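Local structure of adenosylmethionine-8-amino-7-oxononanoate aminotransferase (Methanocaldococcus jannaschii, 6ZHK) at residues Asp83-Ser88 with Gly341-Cys346; Ile99-Lys104 with Ala348-Leu353; Val116-Asp121 with Leu308-Thr313; Ser61-Leu66 with Leu299-Thr304; Arg41-Tyr46 with Gly68-Glu73. The protein probably transfers the amino group of S-adenosyl-L-methionine to 8-amino-7-oxononanoate with pyridoxal 5'-phosphate as cofactor, giving the diaminononanoate needed for biotin. One frame throughout, in Å; residues are numbered along the deposited sequence.

Interaction 1 (Asp83-Ser88 with Gly341-Cys346); sequences DKICHS and GNQLLC
N342, which packs against H87, holds the N-cap position of helix 343-358, and the loop 83-88 runs across this helix start. The cap itself lies within segment 341-346: N342 OD1 accepts from L345 N at 2.9 Å, with the donor in the carbonyl plane. The same amide is nearly parallel to the H87 imidazole, the planes 12° apart, and its ND2 comes to 3.4 Å from H87 CB. ND2 is hydrogen-bonded to Y307 O of the second subunit, which ties the cap to the dimer interface. Q343 comes next, its CB directed at the loop. A bend at chi2 (90°) turns CD aside, and the terminal amide meets S88 twice. OE1 accepts from S88 N on a lone pair at 2.9 Å, while NE2 donates to S88 OG at 3.0 Å, each with an N-H...acceptor angle of 159°. Because one bond uses the acceptor and the other the donor end, the pair fixes which way round the amide lies. The backbone adds two weak bonds to C86 O, from Q343 N at 3.3 Å and from L344 N. Finally L344 reaches the cysteine, with its CD1 3.7 Å from C86 SG.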
# COMPACT_ATOMS: atom_id res chain seq x y z
N ASP A 83 -1.39 22.49 -6.68
CA ASP A 83 -1.50 23.52 -7.73
C ASP A 83 -0.53 23.31 -8.89
O ASP A 83 -0.70 23.93 -9.93
CB ASP A 83 -1.19 24.92 -7.20
CG ASP A 83 -2.24 25.42 -6.23
OD1 ASP A 83 -3.42 25.07 -6.44
OD2 ASP A 83 -1.86 26.22 -5.33
N LYS A 84 0.48 22.44 -8.75
CA LYS A 84 1.40 22.13 -9.84
C LYS A 84 0.95 20.84 -10.53
O LYS A 84 0.67 20.84 -11.72
CB LYS A 84 2.82 21.99 -9.28
CG LYS A 84 3.47 23.35 -8.97
CD LYS A 84 4.76 23.23 -8.22
CE LYS A 84 5.88 23.92 -8.95
NZ LYS A 84 7.11 23.94 -8.13
N ILE A 85 0.99 19.72 -9.78
CA ILE A 85 0.49 18.43 -10.23
C ILE A 85 0.47 17.46 -9.03
O ILE A 85 1.43 17.41 -8.26
CB ILE A 85 1.35 17.87 -11.38
CG1 ILE A 85 0.78 16.54 -11.90
CG2 ILE A 85 2.83 17.77 -10.96
CD1 ILE A 85 1.59 16.00 -13.14
N CYS A 86 -0.61 16.67 -8.95
CA CYS A 86 -0.78 15.76 -7.83
C CYS A 86 -0.02 14.46 -8.09
O CYS A 86 0.55 13.89 -7.19
CB CYS A 86 -2.25 15.49 -7.60
SG CYS A 86 -3.12 16.97 -7.02
N HIS A 87 -0.06 13.97 -9.33
CA HIS A 87 0.58 12.70 -9.58
C HIS A 87 1.00 12.54 -11.04
O HIS A 87 0.18 12.54 -11.95
CB HIS A 87 -0.33 11.53 -9.22
CG HIS A 87 0.40 10.25 -9.44
ND1 HIS A 87 1.45 9.81 -8.61
CD2 HIS A 87 0.27 9.34 -10.43
CE1 HIS A 87 1.94 8.66 -9.10
NE2 HIS A 87 1.24 8.38 -10.24
N SER A 88 2.27 12.23 -11.23
CA SER A 88 2.69 11.56 -12.46
C SER A 88 3.66 10.43 -12.09
O SER A 88 4.28 10.51 -11.03
CB SER A 88 3.31 12.56 -13.45
OG SER A 88 4.53 13.05 -12.87
N GLY A 341 6.14 7.13 -5.70
CA GLY A 341 6.69 8.49 -5.78
C GLY A 341 5.67 9.62 -6.02
O GLY A 341 6.03 10.71 -6.52
N ASN A 342 4.40 9.45 -5.64
CA ASN A 342 3.36 10.45 -5.89
C ASN A 342 3.78 11.84 -5.34
O ASN A 342 4.31 11.95 -4.24
CB ASN A 342 2.07 9.97 -5.19
CG ASN A 342 1.04 11.06 -5.07
OD1 ASN A 342 1.08 11.89 -4.19
ND2 ASN A 342 -0.01 10.94 -5.87
N GLN A 343 3.56 12.92 -6.10
CA GLN A 343 4.05 14.26 -5.72
C GLN A 343 3.45 14.79 -4.42
O GLN A 343 4.18 15.38 -3.62
CB GLN A 343 3.85 15.32 -6.83
CG GLN A 343 4.77 15.10 -8.03
CD GLN A 343 4.19 14.22 -9.11
OE1 GLN A 343 3.64 13.12 -8.88
NE2 GLN A 343 4.48 14.60 -10.33
N LEU A 344 2.14 14.63 -4.21
CA LEU A 344 1.57 15.04 -2.92
C LEU A 344 2.22 14.32 -1.73
O LEU A 344 2.59 14.96 -0.73
CB LEU A 344 0.06 14.84 -2.93
CG LEU A 344 -0.68 15.63 -4.02
CD1 LEU A 344 -2.17 15.42 -3.84
CD2 LEU A 344 -0.29 17.18 -4.04
N LEU A 345 2.44 12.98 -1.85
CA LEU A 345 3.04 12.24 -0.75
C LEU A 345 4.41 12.83 -0.50
O LEU A 345 4.80 13.03 0.64
CB LEU A 345 3.20 10.72 -1.04
CG LEU A 345 1.96 10.04 -1.62
CD1 LEU A 345 2.14 8.53 -1.75
CD2 LEU A 345 0.75 10.27 -0.72
N CYS A 346 5.16 13.10 -1.59
CA CYS A 346 6.56 13.45 -1.38
C CYS A 346 6.65 14.90 -0.88
O CYS A 346 7.57 15.27 -0.11
CB CYS A 346 7.29 13.37 -2.72
SG CYS A 346 7.59 11.66 -3.26

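Interaction 2 (Ile99-Lys104 with Ala348-Leu353); sequences ILLAKK and AALATL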
# COMPACT_ATOMS: atom_id res chain seq x y z
N ILE A 99 12.46 13.46 -6.55
CA ILE A 99 13.91 13.53 -6.73
C ILE A 99 14.49 14.27 -5.54
O ILE A 99 15.55 13.87 -5.01
CB ILE A 99 14.29 14.20 -8.08
CG1 ILE A 99 13.86 13.31 -9.25
CG2 ILE A 99 15.79 14.45 -8.14
CD1 ILE A 99 13.72 14.03 -10.59
N LEU A 100 13.90 15.44 -5.20
CA LEU A 100 14.44 16.21 -4.08
C LEU A 100 14.37 15.41 -2.78
O LEU A 100 15.27 15.39 -1.95
CB LEU A 100 13.64 17.51 -3.94
CG LEU A 100 13.62 18.43 -5.17
CD1 LEU A 100 12.74 19.65 -4.90
CD2 LEU A 100 15.04 18.90 -5.47
N LEU A 101 13.24 14.73 -2.58
CA LEU A 101 13.08 13.92 -1.39
C LEU A 101 14.06 12.74 -1.37
O LEU A 101 14.59 12.40 -0.27
CB LEU A 101 11.63 13.40 -1.36
CG LEU A 101 11.38 12.47 -0.18
CD1 LEU A 101 11.67 13.20 1.17
CD2 LEU A 101 9.92 12.00 -0.22
N ALA A 102 14.37 12.13 -2.53
CA ALA A 102 15.22 10.93 -2.48
C ALA A 102 16.62 11.39 -2.03
O ALA A 102 17.27 10.73 -1.24
CB ALA A 102 15.29 10.19 -3.81
N LYS A 103 17.08 12.53 -2.54
CA LYS A 103 18.38 13.03 -2.11
C LYS A 103 18.36 13.33 -0.61
O LYS A 103 19.31 13.03 0.11
CB LYS A 103 18.75 14.26 -2.93
CG LYS A 103 20.05 14.95 -2.46
CD LYS A 103 20.57 15.94 -3.52
CE LYS A 103 21.71 16.82 -3.02
NZ LYS A 103 22.63 16.08 -2.14
N LYS A 104 17.30 13.95 -0.10
CA LYS A 104 17.28 14.25 1.32
C LYS A 104 17.32 12.98 2.16
O LYS A 104 17.98 12.93 3.20
CB LYS A 104 16.01 15.02 1.71
CG LYS A 104 15.87 16.46 1.20
CD LYS A 104 16.95 17.44 1.62
CE LYS A 104 16.46 18.88 1.47
NZ LYS A 104 17.62 19.78 1.29
N ALA A 348 4.63 16.29 1.31
CA ALA A 348 4.45 16.26 2.76
C ALA A 348 5.78 15.87 3.42
O ALA A 348 6.17 16.46 4.45
CB ALA A 348 3.33 15.38 3.23
N ALA A 349 6.46 14.86 2.85
CA ALA A 349 7.69 14.41 3.47
C ALA A 349 8.78 15.47 3.41
O ALA A 349 9.59 15.57 4.34
CB ALA A 349 8.20 13.11 2.84
N LEU A 350 8.89 16.18 2.27
CA LEU A 350 9.87 17.24 2.14
C LEU A 350 9.66 18.27 3.24
O LEU A 350 10.64 18.65 3.90
CB LEU A 350 9.77 17.90 0.75
CG LEU A 350 10.42 17.12 -0.38
CD1 LEU A 350 10.03 17.71 -1.75
CD2 LEU A 350 11.95 17.10 -0.25
N ALA A 351 8.39 18.68 3.44
CA ALA A 351 8.12 19.65 4.50
C ALA A 351 8.52 19.09 5.86
O ALA A 351 9.08 19.83 6.69
CB ALA A 351 6.67 20.08 4.55
N THR A 352 8.21 17.80 6.09
CA THR A 352 8.53 17.15 7.34
C THR A 352 10.02 17.26 7.61
O THR A 352 10.42 17.64 8.74
CB THR A 352 7.97 15.73 7.44
OG1 THR A 352 6.56 15.85 7.32
CG2 THR A 352 8.23 15.04 8.77
N LEU A 353 10.85 16.87 6.63
CA LEU A 353 12.28 16.84 6.89
C LEU A 353 12.78 18.25 7.14
O LEU A 353 13.74 18.46 7.91
CB LEU A 353 13.04 16.25 5.71
CG LEU A 353 12.87 14.74 5.58
CD1 LEU A 353 13.44 14.23 4.25
CD2 LEU A 353 13.51 14.05 6.76
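L101 and L350 approach from different first torsions: CG of L101 stands anti to its backbone N (chi1 177°), whereas CG of L350 is anti to its carbonyl carbon (chi1 -78°). From there CD2 of L350 lies over the backbone of the facing helix, 3.6 Å from L101 CA. The same methyl lies 4.1 Å from L100 CB and also approaches K104 CG, one turn further on. L101 in turn packs on the helix of L350. Its CD2 rests 3.7 Å from A349 CB, where the small residue admits a branched leucine, and its CD1 meets L353 CD1 at 3.7 Å, the two side chains crossing at about a right angle. L353 CD1 also touches K104 CB at 3.7 Å, after which the lysine chain bends at chi2 and leads its end away from helix 343-358. The short axes pass 9.7 Å apart with an angle of 40° between their directions, close enough for the leucines to interdigitate. L101 also packs on Y118 and L310, and W16 of the second subunit lies on L100. The result is a plain apolar helix pair at the 115-119 edge of the seven-stranded mixed sheet of the fold-type I aminotransferases.

Interaction 3 (Val116-Asp121 with Leu308-Thr313); sequences VFYSED and LPLAAT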
# COMPACT_ATOMS: atom_id res chain seq x y z
N VAL A 116 16.86 4.68 -3.01
CA VAL A 116 15.54 4.87 -2.42
C VAL A 116 14.52 4.26 -3.39
O VAL A 116 14.52 4.64 -4.56
CB VAL A 116 15.20 6.39 -2.24
CG1 VAL A 116 13.72 6.59 -1.91
CG2 VAL A 116 16.06 6.98 -1.14
N PHE A 117 13.71 3.31 -2.89
CA PHE A 117 12.61 2.77 -3.67
C PHE A 117 11.34 3.12 -2.90
O PHE A 117 11.15 2.66 -1.77
CB PHE A 117 12.76 1.23 -3.75
CG PHE A 117 11.86 0.62 -4.79
CD1 PHE A 117 10.48 0.55 -4.59
CD2 PHE A 117 12.40 0.18 -5.98
CE1 PHE A 117 9.64 0.08 -5.61
CE2 PHE A 117 11.58 -0.32 -6.99
CZ PHE A 117 10.21 -0.33 -6.82
N TYR A 118 10.41 3.85 -3.54
CA TYR A 118 9.25 4.36 -2.82
C TYR A 118 8.07 3.41 -2.90
O TYR A 118 7.93 2.67 -3.85
CB TYR A 118 8.74 5.64 -3.50
CG TYR A 118 9.66 6.85 -3.30
CD1 TYR A 118 9.78 7.43 -2.04
CD2 TYR A 118 10.34 7.44 -4.37
CE1 TYR A 118 10.57 8.57 -1.85
CE2 TYR A 118 11.11 8.57 -4.21
CZ TYR A 118 11.25 9.11 -2.94
OH TYR A 118 11.99 10.24 -2.72
N SER A 119 7.18 3.50 -1.90
CA SER A 119 5.90 2.81 -1.88
C SER A 119 4.97 3.62 -0.99
O SER A 119 5.32 4.74 -0.59
CB SER A 119 6.04 1.36 -1.40
OG SER A 119 6.57 1.28 -0.09
N GLU A 120 3.80 3.07 -0.65
CA GLU A 120 2.81 3.84 0.09
C GLU A 120 2.76 3.48 1.57
O GLU A 120 2.59 4.37 2.36
CB GLU A 120 1.40 3.67 -0.50
CG GLU A 120 1.24 4.47 -1.78
CD GLU A 120 2.01 3.95 -2.97
OE1 GLU A 120 1.86 2.72 -3.29
OE2 GLU A 120 2.83 4.74 -3.53
N ASP A 121 2.98 2.21 1.94
CA ASP A 121 2.73 1.76 3.32
C ASP A 121 3.96 0.98 3.77
O ASP A 121 4.63 0.37 2.93
CB ASP A 121 1.53 0.81 3.40
CG ASP A 121 0.25 1.54 3.01
OD1 ASP A 121 0.16 2.76 3.30
OD2 ASP A 121 -0.67 0.89 2.42
N LEU A 308 0.07 11.79 5.21
CA LEU A 308 -0.22 11.02 4.00
C LEU A 308 0.56 9.68 4.04
O LEU A 308 1.59 9.53 4.71
CB LEU A 308 0.23 11.85 2.77
CG LEU A 308 -0.74 12.91 2.25
CD1 LEU A 308 -0.02 13.83 1.25
CD2 LEU A 308 -1.95 12.24 1.55
N PRO A 309 0.12 8.70 3.25
CA PRO A 309 0.79 7.40 3.17
C PRO A 309 1.98 7.46 2.22
O PRO A 309 1.86 7.18 1.03
CB PRO A 309 -0.32 6.46 2.67
CG PRO A 309 -1.13 7.32 1.80
CD PRO A 309 -1.16 8.67 2.50
N LEU A 310 3.16 7.64 2.81
CA LEU A 310 4.37 7.37 2.05
C LEU A 310 5.26 6.36 2.77
O LEU A 310 5.37 6.40 4.00
CB LEU A 310 5.14 8.67 1.80
CG LEU A 310 6.35 8.54 0.87
CD1 LEU A 310 5.89 8.10 -0.53
CD2 LEU A 310 7.05 9.90 0.78
N ALA A 311 5.88 5.46 2.01
CA ALA A 311 6.90 4.63 2.61
C ALA A 311 8.11 4.57 1.68
O ALA A 311 8.05 5.01 0.52
CB ALA A 311 6.34 3.30 2.95
N ALA A 312 9.25 4.13 2.22
CA ALA A 312 10.46 3.98 1.40
C ALA A 312 11.28 2.77 1.86
O ALA A 312 11.31 2.43 3.06
CB ALA A 312 11.30 5.24 1.57
N THR A 313 11.93 2.11 0.90
CA THR A 313 12.88 1.07 1.24
C THR A 313 14.24 1.54 0.74
O THR A 313 14.43 1.77 -0.44
CB THR A 313 12.48 -0.23 0.50
OG1 THR A 313 11.11 -0.52 0.82
CG2 THR A 313 13.38 -1.39 0.86
O HOH W 1 9.27 1.16 -0.39
O HOH W 2 3.12 4.95 5.08
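Y118 and L310 meet obliquely, CD1 of the tyrosine 4.2 Å from CD1 of the leucine. With CG beside its backbone N (chi1 -72°), the Y118 ring has V116 CG1 on one face, 3.6 Å above the plane and displaced from the ring centre. A311 O lies at the ring edge, in plane, 3.9 Å from Y118 CD1. The phenol OH is hydrogen-bonded to S98 O of helix 96-108. On the opposite face of the two strands stand F117, S119, A311 and T313. The F117 ring meets W22 of the second subunit edge-to-face, and S119 OG is hydrogen-bonded to a water, which donates to F117 O and T313 OG1; T313 OG1 also bonds A125 O. The strands run antiparallel, 147° between their directions, at the 115-119 edge of the mixed sheet of the class-III aminotransferase fold. F117 with T313 and S119 with A311 are hydrogen-bonded pairs, Y118 with A312 a non-hydrogen-bonded one. A311 N reaches S119 O at 2.8 Å; the return bond from S119 N to A311 O is 3.0 Å, its donor 54° out of the carbonyl plane. Beyond the strand ends a second water donates to both E120 O and L310 O. D121 runs alongside P309 in the same direction, its OD1 3.8 Å from CB of P309. The A311 methyl is about 4 Å, nearest atoms, from the predicted cofactor-binding residue G122.

Interaction 4 (Ser61-Leu66 with Leu299-Thr304); sequences SIWCNL and LGKGLT
K301 makes the one hydrogen bond between the two segments, NZ donating to I62 O at 3.2 Å with a C=O...N angle of 158°. Its chain is extended as far as CE, and the turn at chi4 (-69°) sets NZ toward that carbonyl; the stronger partner of NZ is T338 OG1 of the second subunit. A weaker polar contact runs from G302 CA to C64 O, a CA-H...O approach of 3.4 Å with 150° at the hydrogen. The remaining contacts are packing. CD of K301 passes 3.4 Å from W63 O, its CB lies 3.8 Å from C64 CB, and its CE comes obliquely to the indole of W63. L66 CD1 closes on G302 O at 3.2 Å; a side chain on G302 would stand tight against L66 CD2. K301 is predicted to carry pyridoxal 5'-phosphate, which is not attached here, and I62 and W63 neighbour the predicted substrate residues R431 and Y155. An alanine at K301 would keep the touch on C64 but would probably leave I62 O and T338 OG1 of the second subunit without their amino partner, and the cofactor without its expected attachment point. Around the contact, L299 ends strand 296-299 and is backbone-bonded to A312 of strand 311-315, while L66 packs on T352 and F356 and L303 on A349, all three on helix 343-358.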
# COMPACT_ATOMS: atom_id res chain seq x y z
N SER A 61 -2.28 9.07 16.34
CA SER A 61 -3.05 8.52 15.21
C SER A 61 -2.41 7.22 14.70
O SER A 61 -2.36 6.96 13.49
CB SER A 61 -3.36 9.54 14.11
OG SER A 61 -3.99 10.73 14.63
N ILE A 62 -1.98 6.39 15.67
CA ILE A 62 -1.37 5.08 15.44
C ILE A 62 0.05 5.28 14.86
O ILE A 62 0.45 4.67 13.83
CB ILE A 62 -2.26 4.09 14.64
CG1 ILE A 62 -3.77 4.23 14.91
CG2 ILE A 62 -1.75 2.63 14.77
CD1 ILE A 62 -4.18 3.85 16.32
N TRP A 63 0.79 6.16 15.57
CA TRP A 63 2.25 6.12 15.60
C TRP A 63 2.80 6.75 14.31
O TRP A 63 3.94 6.46 13.93
CB TRP A 63 2.82 4.69 15.79
CG TRP A 63 2.14 3.78 16.78
CD1 TRP A 63 1.22 4.09 17.73
CD2 TRP A 63 2.32 2.35 16.87
NE1 TRP A 63 0.82 2.96 18.41
CE2 TRP A 63 1.45 1.87 17.89
CE3 TRP A 63 3.11 1.42 16.17
CZ2 TRP A 63 1.38 0.52 18.22
CZ3 TRP A 63 3.04 0.08 16.50
CH2 TRP A 63 2.22 -0.35 17.55
N CYS A 64 2.03 7.65 13.70
CA CYS A 64 2.50 8.40 12.53
C CYS A 64 2.56 9.92 12.71
O CYS A 64 3.26 10.61 11.94
CB CYS A 64 1.69 8.04 11.29
SG CYS A 64 -0.04 8.58 11.40
N ASN A 65 1.75 10.49 13.62
CA ASN A 65 1.66 11.95 13.66
C ASN A 65 2.88 12.50 14.40
O ASN A 65 3.13 12.10 15.50
CB ASN A 65 0.32 12.37 14.26
CG ASN A 65 0.19 13.88 14.32
OD1 ASN A 65 0.87 14.56 15.09
ND2 ASN A 65 -0.53 14.42 13.35
N LEU A 66 3.64 13.42 13.81
CA LEU A 66 4.86 13.86 14.49
C LEU A 66 4.63 15.22 15.14
O LEU A 66 5.21 15.50 16.17
CB LEU A 66 5.97 14.05 13.46
CG LEU A 66 6.52 12.78 12.79
CD1 LEU A 66 7.70 13.15 11.94
CD2 LEU A 66 6.89 11.71 13.83
N LEU A 299 11.12 2.50 5.89
CA LEU A 299 10.57 3.70 6.54
C LEU A 299 9.11 3.89 6.13
O LEU A 299 8.66 3.41 5.10
CB LEU A 299 11.35 4.92 6.07
CG LEU A 299 12.86 4.86 6.33
CD1 LEU A 299 13.56 6.09 5.76
CD2 LEU A 299 13.10 4.76 7.84
N GLY A 300 8.35 4.61 6.96
CA GLY A 300 6.94 4.84 6.68
C GLY A 300 6.39 5.75 7.79
O GLY A 300 7.16 6.44 8.47
N LYS A 301 5.08 5.69 8.01
CA LYS A 301 4.37 6.38 9.08
C LYS A 301 4.80 7.83 9.17
O LYS A 301 4.27 8.62 8.42
CB LYS A 301 4.50 5.69 10.45
CG LYS A 301 3.69 4.42 10.61
CD LYS A 301 3.96 3.69 11.94
CE LYS A 301 3.37 2.30 12.01
NZ LYS A 301 1.90 2.38 12.07
N GLY A 302 5.77 8.16 10.05
CA GLY A 302 6.11 9.55 10.34
C GLY A 302 6.81 10.29 9.19
O GLY A 302 7.04 11.50 9.28
N LEU A 303 7.21 9.54 8.15
CA LEU A 303 7.84 10.10 6.97
C LEU A 303 7.13 11.38 6.50
O LEU A 303 7.83 12.32 6.12
CB LEU A 303 7.93 8.97 5.93
CG LEU A 303 8.48 9.33 4.57
CD1 LEU A 303 9.89 9.93 4.62
CD2 LEU A 303 8.57 8.05 3.75
N THR A 304 5.78 11.39 6.44
CA THR A 304 5.05 12.56 5.94
C THR A 304 4.57 13.43 7.10
O THR A 304 3.71 14.27 6.91
CB THR A 304 3.83 12.10 5.13
OG1 THR A 304 3.13 11.29 6.07
CG2 THR A 304 4.26 11.28 3.94

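Interaction 5 (Arg41-Tyr46 with Gly68-Glu73); sequences RGEGNY and GHSRKE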
# COMPACT_ATOMS: atom_id res chain seq x y z
N ARG A 41 -11.94 17.36 12.81
CA ARG A 41 -10.83 18.23 12.50
C ARG A 41 -9.79 17.99 13.59
O ARG A 41 -9.97 17.14 14.45
CB ARG A 41 -11.30 19.69 12.28
CG ARG A 41 -11.67 20.45 13.55
CD ARG A 41 -12.42 21.78 13.36
NE ARG A 41 -13.13 22.09 14.61
CZ ARG A 41 -14.43 21.92 14.90
NH1 ARG A 41 -15.30 21.47 14.00
NH2 ARG A 41 -14.87 22.24 16.11
N GLY A 42 -8.67 18.67 13.46
CA GLY A 42 -7.58 18.59 14.41
C GLY A 42 -6.95 19.97 14.64
O GLY A 42 -6.94 20.85 13.75
N GLU A 43 -6.40 20.17 15.85
CA GLU A 43 -5.64 21.37 16.10
C GLU A 43 -4.51 21.06 17.07
O GLU A 43 -4.74 20.52 18.14
CB GLU A 43 -6.54 22.42 16.76
CG GLU A 43 -5.86 23.79 16.84
CD GLU A 43 -5.52 24.49 15.52
OE1 GLU A 43 -6.31 24.35 14.53
OE2 GLU A 43 -4.46 25.19 15.48
N GLY A 44 -3.27 21.36 16.67
CA GLY A 44 -2.11 21.03 17.48
C GLY A 44 -2.12 19.54 17.79
O GLY A 44 -2.40 18.73 16.91
N ASN A 45 -1.94 19.19 19.07
CA ASN A 45 -1.84 17.79 19.45
C ASN A 45 -3.20 17.14 19.71
O ASN A 45 -3.24 16.08 20.34
CB ASN A 45 -0.86 17.62 20.61
CG ASN A 45 0.52 18.11 20.24
OD1 ASN A 45 0.99 17.87 19.10
ND2 ASN A 45 1.18 18.81 21.17
N TYR A 46 -4.30 17.73 19.21
CA TYR A 46 -5.63 17.33 19.61
C TYR A 46 -6.53 16.98 18.42
O TYR A 46 -6.52 17.67 17.41
CB TYR A 46 -6.33 18.49 20.35
CG TYR A 46 -5.73 18.66 21.71
CD1 TYR A 46 -4.53 19.36 21.88
CD2 TYR A 46 -6.31 18.02 22.79
CE1 TYR A 46 -3.94 19.40 23.13
CE2 TYR A 46 -5.74 18.10 24.06
CZ TYR A 46 -4.56 18.80 24.23
OH TYR A 46 -4.06 18.76 25.50
N GLY A 68 1.62 17.27 15.25
CA GLY A 68 0.27 17.79 15.50
C GLY A 68 -0.54 17.74 14.21
O GLY A 68 -0.01 17.35 13.17
N HIS A 69 -1.81 18.16 14.30
CA HIS A 69 -2.77 18.04 13.22
C HIS A 69 -3.00 19.35 12.47
O HIS A 69 -3.88 19.39 11.59
CB HIS A 69 -4.10 17.49 13.76
CG HIS A 69 -3.97 16.09 14.25
ND1 HIS A 69 -3.96 14.99 13.36
CD2 HIS A 69 -3.77 15.59 15.49
CE1 HIS A 69 -3.89 13.89 14.07
NE2 HIS A 69 -3.72 14.23 15.38
N SER A 70 -2.21 20.39 12.77
CA SER A 70 -2.41 21.65 12.05
C SER A 70 -1.05 22.31 11.79
O SER A 70 -0.84 23.51 11.96
CB SER A 70 -3.36 22.56 12.84
OG SER A 70 -2.78 22.80 14.12
N ARG A 71 -0.11 21.50 11.32
CA ARG A 71 1.24 22.00 11.13
C ARG A 71 1.31 22.67 9.77
O ARG A 71 1.19 22.01 8.75
CB ARG A 71 2.27 20.88 11.25
CG ARG A 71 3.69 21.40 11.20
CD ARG A 71 4.04 21.98 12.55
NE ARG A 71 5.25 22.77 12.32
CZ ARG A 71 6.22 22.92 13.21
NH1 ARG A 71 6.13 22.34 14.39
NH2 ARG A 71 7.28 23.67 12.91
N LYS A 72 1.52 24.01 9.74
CA LYS A 72 1.29 24.78 8.52
C LYS A 72 2.24 24.41 7.38
O LYS A 72 1.79 24.36 6.24
CB LYS A 72 1.40 26.30 8.76
CG LYS A 72 0.25 26.88 9.59
N GLU A 73 3.52 24.14 7.70
CA GLU A 73 4.48 23.90 6.63
C GLU A 73 4.07 22.67 5.80
O GLU A 73 4.29 22.63 4.57
CB GLU A 73 5.87 23.59 7.20
CG GLU A 73 6.52 24.76 7.95
CD GLU A 73 6.26 24.74 9.44
OE1 GLU A 73 5.17 24.33 9.85
OE2 GLU A 73 7.18 25.09 10.20
O HOH W 3 -1.95 25.12 14.69
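G44 is held by segment 68-73 through both of its backbone polar groups. Its N donates to S70 OG at 3.0 Å, almost straight at 176°, and its O accepts from H69 N at 2.7 Å. G44 occupies the second position of a type II' turn from E43 to Y46, the tip of a two-residue beta hairpin joining strands 38-43 and 46-49. The positive phi of 55° favours glycine there, and the hairpin closes with E43 N to Y46 O at 2.9 Å. S70 OG lies between its own backbone N and carbonyl carbon (chi1 59°), facing the turn, and a water bridges it to E43 OE2. An alanine at S70 would probably leave G44 N without its acceptor and the water without its link to this side of the contact. Packing is close at the glycines. H69 CB lies 3.7 Å from G42 CA, and any side chain on G42 would clash with it; G44 O likewise comes to 3.2 Å from G68 CA. The H69 ring turns an edge to G44 O, close to the ring plane, while its NE2 is hydrogen-bonded to D57 OD2. G42 also has backbone bonds with the second subunit. N45, whose amide is bonded to S444 and E449, sets its OD1 3.7 Å from G68 CA.

From the N terminus, 41-46 opens first and interaction 5 closes it at 68-73, a short loop that takes in strands 46-49 and 54-57. Interaction 4 starts within that loop, at 61-66, and ends at 299-304, so it crosses interaction 5. Segments 83-88, 99-104 and 116-121 then open interactions 1, 2 and 3, and each of these crosses interaction 4. Interaction 3 closes at 308-313, inside the spans of both 1 and 2; those two cross each other, closing at 341-346 and 348-353 on the shared helix 343-358. Together the contacts join the N-terminal strands, helix 96-108, the sheet edge and the cofactor-lysine loop, and all five reach the second subunit.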